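PDB 4GLT: glutathione S-transferase-like protein from Methylobacillus flagellatus, which binds glutathione and probably acts as a glutathione transferase. Local coordinates for residues G121-A126 and G182-Y187; R113-L118 and S175-A180; Y33-R38 and K218-V223. One frame throughout, in Å; residues are numbered along the deposited sequence.

Contact 1 (G121-A126 and G182-Y187); sequences GVTDAA and GCMLGY. With GSH (glutathione), chain E.
In the all-helical C-terminal domain of the glutathione transferase fold, Thr123 and Met184 mark where helix 106-133 runs beside helix 176-191, their CA atoms 5.7 Å apart. The two short segments point nearly the same way, 20° between their directions, with axes 9.5 Å apart at closest approach. Two layers of side chains fill the seam. In the first, Met184 sends its thioether over to Val122, and the sulfur SD lies 3.6 Å from CG1 of Val122. CB of Met184 also rests against OG1 of Thr123, a hydroxyl that makes its hydrogen bond to the carbonyl of Ala119 one turn back in its own helix. The second layer is the ring of Tyr187, which reaches across because CG stands anti to the backbone N (chi1 -169°). The methyl of Ala126 sits at the ring edge, near its plane, with CB 3.9 Å from CE2 of Tyr187, while CG2 of Thr123 approaches obliquely, 4.1 Å from CD2 of that ring. The ring lies at the wall of the glutathione site, between the N-terminal and C-terminal domains. Its OH donates a hydrogen bond of 2.9 Å to O31 of the glycine carboxylate of the bound glutathione, and Arg191 joins it there, its NE bonded to the same hydroxyl and its NH2 to the ligand. Pro32 covers both Thr123 and Tyr187 from helix 32-44.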
# COMPACT_ATOMS: atom_id res chain seq x y z
N GLY A 121 -5.69 2.82 4.57
CA GLY A 121 -5.83 1.74 5.53
C GLY A 121 -7.28 1.54 5.96
O GLY A 121 -7.76 0.42 6.06
N VAL A 122 -7.96 2.65 6.20
CA VAL A 122 -9.38 2.64 6.49
C VAL A 122 -10.14 2.04 5.31
O VAL A 122 -11.06 1.24 5.48
CB VAL A 122 -9.88 4.06 6.78
CG1 VAL A 122 -11.40 4.08 6.88
CG2 VAL A 122 -9.26 4.57 8.06
N THR A 123 -9.73 2.42 4.11
CA THR A 123 -10.40 1.92 2.91
C THR A 123 -10.17 0.41 2.84
O THR A 123 -11.10 -0.34 2.55
CB THR A 123 -9.87 2.63 1.64
OG1 THR A 123 -9.86 4.06 1.83
CG2 THR A 123 -10.73 2.33 0.46
N ASP A 124 -8.96 -0.04 3.16
CA ASP A 124 -8.67 -1.48 3.10
C ASP A 124 -9.59 -2.18 4.08
O ASP A 124 -10.01 -3.30 3.83
CB ASP A 124 -7.22 -1.83 3.48
CG ASP A 124 -6.19 -1.02 2.72
OD1 ASP A 124 -6.25 -0.95 1.48
OD2 ASP A 124 -5.27 -0.46 3.37
N ALA A 125 -9.87 -1.53 5.20
CA ALA A 125 -10.65 -2.16 6.26
C ALA A 125 -12.10 -2.31 5.79
O ALA A 125 -12.71 -3.37 5.95
CB ALA A 125 -10.56 -1.37 7.55
N ALA A 126 -12.61 -1.25 5.17
CA ALA A 126 -13.95 -1.24 4.58
C ALA A 126 -14.11 -2.26 3.46
O ALA A 126 -15.12 -2.96 3.38
CB ALA A 126 -14.30 0.15 4.08
N GLY A 182 -10.95 12.16 0.95
CA GLY A 182 -12.20 12.27 0.18
C GLY A 182 -12.62 10.94 -0.42
O GLY A 182 -13.74 10.46 -0.23
N CYS A 183 -11.71 10.33 -1.17
CA CYS A 183 -12.00 9.04 -1.79
C CYS A 183 -12.43 8.01 -0.75
O CYS A 183 -13.33 7.20 -1.01
CB CYS A 183 -10.79 8.57 -2.60
SG CYS A 183 -10.35 9.78 -3.88
N MET A 184 -11.79 8.04 0.42
CA MET A 184 -12.14 7.18 1.55
C MET A 184 -13.59 7.33 2.01
O MET A 184 -14.35 6.35 2.04
CB MET A 184 -11.21 7.47 2.74
CG MET A 184 -11.63 6.73 4.01
SD MET A 184 -10.95 7.43 5.53
CE MET A 184 -11.59 9.09 5.45
N LEU A 185 -13.95 8.56 2.39
CA LEU A 185 -15.32 8.89 2.79
C LEU A 185 -16.35 8.52 1.73
O LEU A 185 -17.40 7.93 2.03
CB LEU A 185 -15.41 10.38 3.08
CG LEU A 185 -14.46 10.88 4.18
CD1 LEU A 185 -14.24 12.38 4.11
CD2 LEU A 185 -14.96 10.46 5.56
N GLY A 186 -16.06 8.88 0.49
CA GLY A 186 -16.96 8.56 -0.61
C GLY A 186 -17.14 7.06 -0.70
O GLY A 186 -18.22 6.58 -1.03
N TYR A 187 -16.08 6.32 -0.40
CA TYR A 187 -16.20 4.88 -0.41
C TYR A 187 -17.18 4.43 0.68
O TYR A 187 -18.04 3.57 0.44
CB TYR A 187 -14.86 4.18 -0.23
CG TYR A 187 -14.97 2.71 -0.50
CD1 TYR A 187 -15.34 2.25 -1.77
CD2 TYR A 187 -14.77 1.77 0.50
CE1 TYR A 187 -15.47 0.91 -2.03
CE2 TYR A 187 -14.90 0.41 0.23
CZ TYR A 187 -15.25 -0.01 -1.04
OH TYR A 187 -15.40 -1.35 -1.34
N1 GSH E . -3.22 -1.18 -3.09
CA1 GSH E . -3.94 -1.00 -4.37
C1 GSH E . -3.94 0.48 -4.61
O11 GSH E . -4.05 0.93 -5.76
O12 GSH E . -3.80 1.22 -3.61
CB1 GSH E . -5.35 -1.62 -4.27
CG1 GSH E . -6.14 -1.55 -5.58
CD1 GSH E . -7.53 -2.15 -5.41
OE1 GSH E . -7.84 -2.73 -4.38
N2 GSH E . -8.37 -2.01 -6.44
CA2 GSH E . -9.71 -2.60 -6.57
C2 GSH E . -10.74 -2.00 -5.65
O2 GSH E . -10.73 -0.81 -5.39
CB2 GSH E . -9.64 -4.11 -6.42
SG2 GSH E . -8.76 -4.88 -7.80
N3 GSH E . -11.67 -2.83 -5.17
CA3 GSH E . -12.67 -2.40 -4.21
C3 GSH E . -13.95 -1.90 -4.85
O31 GSH E . -15.00 -1.92 -4.18
O32 GSH E . -13.91 -1.48 -6.03

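Contact 2 (R113-L118 and S175-A180)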
# COMPACT_ATOMS: atom_id res chain seq x y z
N ARG A 113 2.15 11.58 3.35
CA ARG A 113 2.05 10.14 3.08
C ARG A 113 1.48 9.36 4.27
O ARG A 113 0.89 8.29 4.10
CB ARG A 113 3.41 9.60 2.62
CG ARG A 113 4.12 10.56 1.68
CD ARG A 113 4.20 10.05 0.24
NE ARG A 113 3.03 9.29 -0.20
CZ ARG A 113 2.95 8.68 -1.38
NH1 ARG A 113 3.96 8.75 -2.24
NH2 ARG A 113 1.87 8.01 -1.72
N ARG A 114 1.63 9.90 5.48
CA ARG A 114 1.07 9.26 6.68
C ARG A 114 -0.46 9.35 6.69
O ARG A 114 -1.16 8.31 6.80
CB ARG A 114 1.67 9.86 7.95
CG ARG A 114 1.55 8.98 9.18
CD ARG A 114 0.70 9.64 10.25
NE ARG A 114 -0.72 9.39 10.07
CZ ARG A 114 -1.66 10.33 10.11
NH1 ARG A 114 -1.33 11.60 10.31
NH2 ARG A 114 -2.92 9.99 9.95
N TRP A 115 -0.97 10.57 6.53
CA TRP A 115 -2.41 10.76 6.31
C TRP A 115 -2.93 9.77 5.27
O TRP A 115 -3.90 9.03 5.53
CB TRP A 115 -2.70 12.17 5.80
CG TRP A 115 -2.93 13.20 6.85
CD1 TRP A 115 -2.01 14.08 7.33
CD2 TRP A 115 -4.16 13.49 7.53
NE1 TRP A 115 -2.59 14.90 8.29
CE2 TRP A 115 -3.91 14.57 8.42
CE3 TRP A 115 -5.45 12.96 7.47
CZ2 TRP A 115 -4.90 15.11 9.24
CZ3 TRP A 115 -6.43 13.49 8.29
CH2 TRP A 115 -6.15 14.56 9.16
N GLU A 116 -2.29 9.75 4.10
CA GLU A 116 -2.72 8.90 2.97
C GLU A 116 -2.78 7.41 3.32
O GLU A 116 -3.66 6.68 2.83
CB GLU A 116 -1.81 9.09 1.76
CG GLU A 116 -2.17 8.22 0.56
CD GLU A 116 -1.01 8.03 -0.42
OE1 GLU A 116 0.14 8.36 -0.05
OE2 GLU A 116 -1.25 7.54 -1.56
N ALA A 117 -1.81 6.95 4.11
CA ALA A 117 -1.77 5.56 4.56
C ALA A 117 -2.91 5.29 5.53
O ALA A 117 -3.52 4.22 5.51
CB ALA A 117 -0.42 5.24 5.21
N LEU A 118 -3.23 6.28 6.36
CA LEU A 118 -4.34 6.13 7.29
C LEU A 118 -5.63 5.98 6.50
O LEU A 118 -6.43 5.07 6.75
CB LEU A 118 -4.44 7.34 8.23
CG LEU A 118 -5.56 7.23 9.26
CD1 LEU A 118 -5.51 5.87 9.94
CD2 LEU A 118 -5.46 8.35 10.29
N SER A 175 -3.52 18.77 -0.52
CA SER A 175 -2.54 17.78 -0.92
C SER A 175 -3.17 16.43 -1.18
O SER A 175 -4.38 16.24 -1.03
CB SER A 175 -1.46 17.66 0.16
OG SER A 175 -2.03 17.27 1.39
N LEU A 176 -2.32 15.49 -1.58
CA LEU A 176 -2.69 14.10 -1.68
C LEU A 176 -3.49 13.68 -0.45
O LEU A 176 -4.44 12.91 -0.55
CB LEU A 176 -1.42 13.26 -1.83
CG LEU A 176 -1.56 11.76 -2.01
CD1 LEU A 176 -2.44 11.45 -3.22
CD2 LEU A 176 -0.19 11.10 -2.13
N ALA A 177 -3.12 14.20 0.72
CA ALA A 177 -3.82 13.84 1.95
C ALA A 177 -5.33 14.02 1.78
O ALA A 177 -6.12 13.07 1.84
CB ALA A 177 -3.32 14.67 3.11
N ASP A 178 -5.73 15.26 1.54
CA ASP A 178 -7.14 15.59 1.33
C ASP A 178 -7.81 14.71 0.29
O ASP A 178 -8.91 14.19 0.51
CB ASP A 178 -7.22 17.05 0.97
CG ASP A 178 -6.48 17.90 1.98
OD1 ASP A 178 -7.00 18.04 3.10
OD2 ASP A 178 -5.35 18.36 1.68
N ILE A 179 -7.16 14.52 -0.85
CA ILE A 179 -7.74 13.68 -1.87
C ILE A 179 -8.02 12.30 -1.30
O ILE A 179 -9.08 11.72 -1.54
CB ILE A 179 -6.81 13.55 -3.08
CG1 ILE A 179 -6.62 14.92 -3.75
CG2 ILE A 179 -7.37 12.54 -4.07
CD1 ILE A 179 -5.80 14.88 -5.01
N ALA A 180 -7.08 11.78 -0.53
CA ALA A 180 -7.19 10.41 -0.05
C ALA A 180 -8.33 10.29 0.94
O ALA A 180 -9.07 9.31 0.94
CB ALA A 180 -5.88 9.96 0.57
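Leu176 puts its CD2 methyl against a flat, charged pair on the neighbouring helix, formed by Arg113 and Glu116. CD2 of Leu176 lies over one face of the Arg113 guanidinium, 3.7 Å from NH2, and also 3.5 Å from OE1 of Glu116. The Arg113 side chain sets out away from the 175-180 segment, but bends at chi2 and chi3 and brings the guanidinium back, with the carboxyl carbon of Glu116 at its edge and in its plane. The salt bridge between them is modelled very short, so its exact length is doubtful. Glu116 arrives extended, CG anti to the backbone N (chi1 179°), and on the way its CG passes 4.1 Å from CB of Ala180. Its other oxygen, OE2, forms a salt bridge with Lys36, so this buried carboxylate has a cationic partner for each oxygen. Beside this pair, CB of Trp115 meets CB of Ala177 at 3.7 Å, after which the indole leads away and the methyl lies oblique to the ring. Ser175 and Asp178 form a capping box at the start of helix 176-191: the backbone N of Ser175 donates to OD2 of Asp178 at 2.9 Å, and the return bond from Ala177 N to Ser175 OG is weak. The segments run almost parallel, 11° apart, between helix 142-162, which packs on Trp115, and helices 32-44 and 85-93, which pack on Leu176.

Contact 3 (Y33-R38 and K218-V223). With GSH (glutathione), chain E.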
# COMPACT_ATOMS: atom_id res chain seq x y z
N TYR A 33 -9.38 3.59 -4.76
CA TYR A 33 -7.96 3.74 -5.08
C TYR A 33 -7.80 4.29 -6.48
O TYR A 33 -6.90 5.08 -6.74
CB TYR A 33 -7.25 2.39 -4.99
CG TYR A 33 -7.56 1.64 -3.73
CD1 TYR A 33 -6.97 2.01 -2.53
CD2 TYR A 33 -8.45 0.57 -3.73
CE1 TYR A 33 -7.23 1.33 -1.36
CE2 TYR A 33 -8.72 -0.12 -2.57
CZ TYR A 33 -8.11 0.27 -1.39
OH TYR A 33 -8.39 -0.40 -0.22
N ALA A 34 -8.66 3.84 -7.39
CA ALA A 34 -8.68 4.35 -8.74
C ALA A 34 -9.10 5.81 -8.71
O ALA A 34 -8.53 6.65 -9.39
CB ALA A 34 -9.63 3.54 -9.61
N ARG A 35 -10.10 6.11 -7.89
CA ARG A 35 -10.64 7.45 -7.78
C ARG A 35 -9.57 8.43 -7.30
O ARG A 35 -9.49 9.56 -7.80
CB ARG A 35 -11.86 7.48 -6.86
CG ARG A 35 -12.58 8.82 -6.86
CD ARG A 35 -13.72 8.88 -5.85
NE ARG A 35 -14.49 10.11 -6.01
CZ ARG A 35 -15.52 10.46 -5.25
NH1 ARG A 35 -15.92 9.67 -4.26
NH2 ARG A 35 -16.16 11.59 -5.49
N LYS A 36 -8.77 8.01 -6.33
CA LYS A 36 -7.68 8.84 -5.82
C LYS A 36 -6.75 9.20 -6.99
O LYS A 36 -6.32 10.35 -7.13
CB LYS A 36 -6.93 8.11 -4.69
CG LYS A 36 -5.75 8.88 -4.08
CD LYS A 36 -4.96 8.03 -3.07
CE LYS A 36 -4.69 6.63 -3.63
NZ LYS A 36 -3.59 5.92 -2.93
N VAL A 37 -6.45 8.20 -7.83
CA VAL A 37 -5.62 8.42 -9.02
C VAL A 37 -6.30 9.36 -10.02
O VAL A 37 -5.69 10.30 -10.52
CB VAL A 37 -5.27 7.09 -9.72
CG1 VAL A 37 -4.39 7.34 -10.93
CG2 VAL A 37 -4.56 6.15 -8.76
N ARG A 38 -7.57 9.11 -10.33
CA ARG A 38 -8.27 9.97 -11.28
C ARG A 38 -8.27 11.41 -10.78
O ARG A 38 -8.03 12.34 -11.55
CB ARG A 38 -9.69 9.49 -11.53
CG ARG A 38 -9.76 8.09 -12.12
CD ARG A 38 -11.08 7.43 -11.76
NE ARG A 38 -12.18 7.85 -12.62
CZ ARG A 38 -13.47 7.76 -12.28
NH1 ARG A 38 -13.80 7.28 -11.09
NH2 ARG A 38 -14.41 8.16 -13.12
N LYS A 218 -15.89 15.75 -7.38
CA LYS A 218 -17.29 15.47 -7.67
C LYS A 218 -17.47 14.74 -9.00
O LYS A 218 -18.40 13.95 -9.15
CB LYS A 218 -18.12 16.76 -7.67
CG LYS A 218 -19.61 16.50 -7.66
CD LYS A 218 -20.43 17.77 -7.79
CE LYS A 218 -21.91 17.44 -7.96
NZ LYS A 218 -22.74 18.65 -8.19
N ASP A 219 -16.59 15.02 -9.96
CA ASP A 219 -16.70 14.42 -11.28
C ASP A 219 -16.33 12.95 -11.30
O ASP A 219 -16.44 12.30 -12.34
CB ASP A 219 -15.78 15.16 -12.26
CG ASP A 219 -16.45 16.36 -12.89
OD1 ASP A 219 -17.62 16.65 -12.55
OD2 ASP A 219 -15.80 17.01 -13.73
N THR A 220 -15.90 12.42 -10.17
CA THR A 220 -15.41 11.04 -10.13
C THR A 220 -16.13 10.16 -9.10
O THR A 220 -15.66 9.07 -8.78
CB THR A 220 -13.90 11.00 -9.86
OG1 THR A 220 -13.61 11.67 -8.63
CG2 THR A 220 -13.12 11.67 -11.00
N ALA A 221 -17.27 10.62 -8.60
CA ALA A 221 -18.04 9.86 -7.62
C ALA A 221 -18.34 8.44 -8.11
O ALA A 221 -18.72 8.23 -9.26
CB ALA A 221 -19.33 10.58 -7.26
N PRO A 222 -18.19 7.45 -7.22
CA PRO A 222 -18.51 6.10 -7.63
C PRO A 222 -19.97 5.99 -8.02
O PRO A 222 -20.78 6.84 -7.63
CB PRO A 222 -18.20 5.26 -6.38
CG PRO A 222 -18.22 6.24 -5.25
CD PRO A 222 -17.72 7.53 -5.83
N VAL A 223 -20.28 4.98 -8.81
CA VAL A 223 -21.52 4.87 -9.55
C VAL A 223 -21.83 3.43 -9.93
O VAL A 223 -21.01 2.56 -9.71
CB VAL A 223 -21.45 5.69 -10.83
CG1 VAL A 223 -22.36 5.09 -11.88
CG2 VAL A 223 -21.83 7.14 -10.54
N1 GSH E . -3.22 -1.18 -3.09
CA1 GSH E . -3.94 -1.00 -4.37
C1 GSH E . -3.94 0.48 -4.61
O11 GSH E . -4.05 0.93 -5.76
O12 GSH E . -3.80 1.22 -3.61
CB1 GSH E . -5.35 -1.62 -4.27
CG1 GSH E . -6.14 -1.55 -5.58
CD1 GSH E . -7.53 -2.15 -5.41
OE1 GSH E . -7.84 -2.73 -4.38
N2 GSH E . -8.37 -2.01 -6.44
CA2 GSH E . -9.71 -2.60 -6.57
C2 GSH E . -10.74 -2.00 -5.65
O2 GSH E . -10.73 -0.81 -5.39
CB2 GSH E . -9.64 -4.11 -6.42
SG2 GSH E . -8.76 -4.88 -7.80
N3 GSH E . -11.67 -2.83 -5.17
CA3 GSH E . -12.67 -2.40 -4.21
C3 GSH E . -13.95 -1.90 -4.85
O31 GSH E . -15.00 -1.92 -4.18
O32 GSH E . -13.91 -1.48 -6.03
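Arg35 and Thr220 share a hydrogen bond between helix 32-44 and the C-terminal tail: NE of Arg35 donates to OG1 of Thr220 over 3.2 Å at 166°, with the hydroxyl only 6° out of the guanidinium plane. The arginine gets there fully stretched, CG anti to the backbone N (chi1 -172°) and each later torsion also anti. Other polar partners come from Phe217 in helix 215-218, whose carbonyl accepts from both Arg35 NH2 and Thr220 OG1 and whose ring makes a cation-pi interaction with Arg35. Van der Waals contact is made by carbon: CA of Ala221 lies over one face of the Arg35 guanidinium, 3.3 Å from NH2, and CD of Pro222 is 3.2 Å from NH1. Arg38, one turn further on, slides past Thr220 in the opposite direction, and CB of Thr220 lies over one face of the Arg38 guanidinium, 3.9 Å from NH1. Were Arg35 cut back to an alanine, Thr220 OG1 and the Phe217 carbonyl would probably each lose a donor, and a gap would open beneath Ala221 and Pro222, letting the tail shift. At the far end of the helix segment, CB1 of glutathione lies over a face of the Tyr33 ring. With N-H groups held at its edge and carbon over its face, the buried Arg35 cation ties the C-terminal tail to the helix of the thioredoxin-like N-terminal domain that also lines the glutathione site.

Contacts 1 and 2 are successive levels of one seam, helix 106-133 against helix 176-191, and both are buried. Contact 3 is only partly buried and joins the N-terminal domain to the tail, closing a chain loop inside which the other two are nested. Chemistry follows place: contact 1 is mostly apolar, with a tyrosine reaching the ligand; contact 2 sets a charged pair against aliphatic carbon; contact 3 rests mainly on Arg35, with Arg38 beside it. Helix 32-44 links all three: Tyr33 OH makes a weak hydrogen bond to Asp124 of contact 1, and Lys36 reaches Glu116 of contact 2. Contacts 1 and 3 both touch the bound glutathione, whereas contacts 1 and 2 both touch the second subunit.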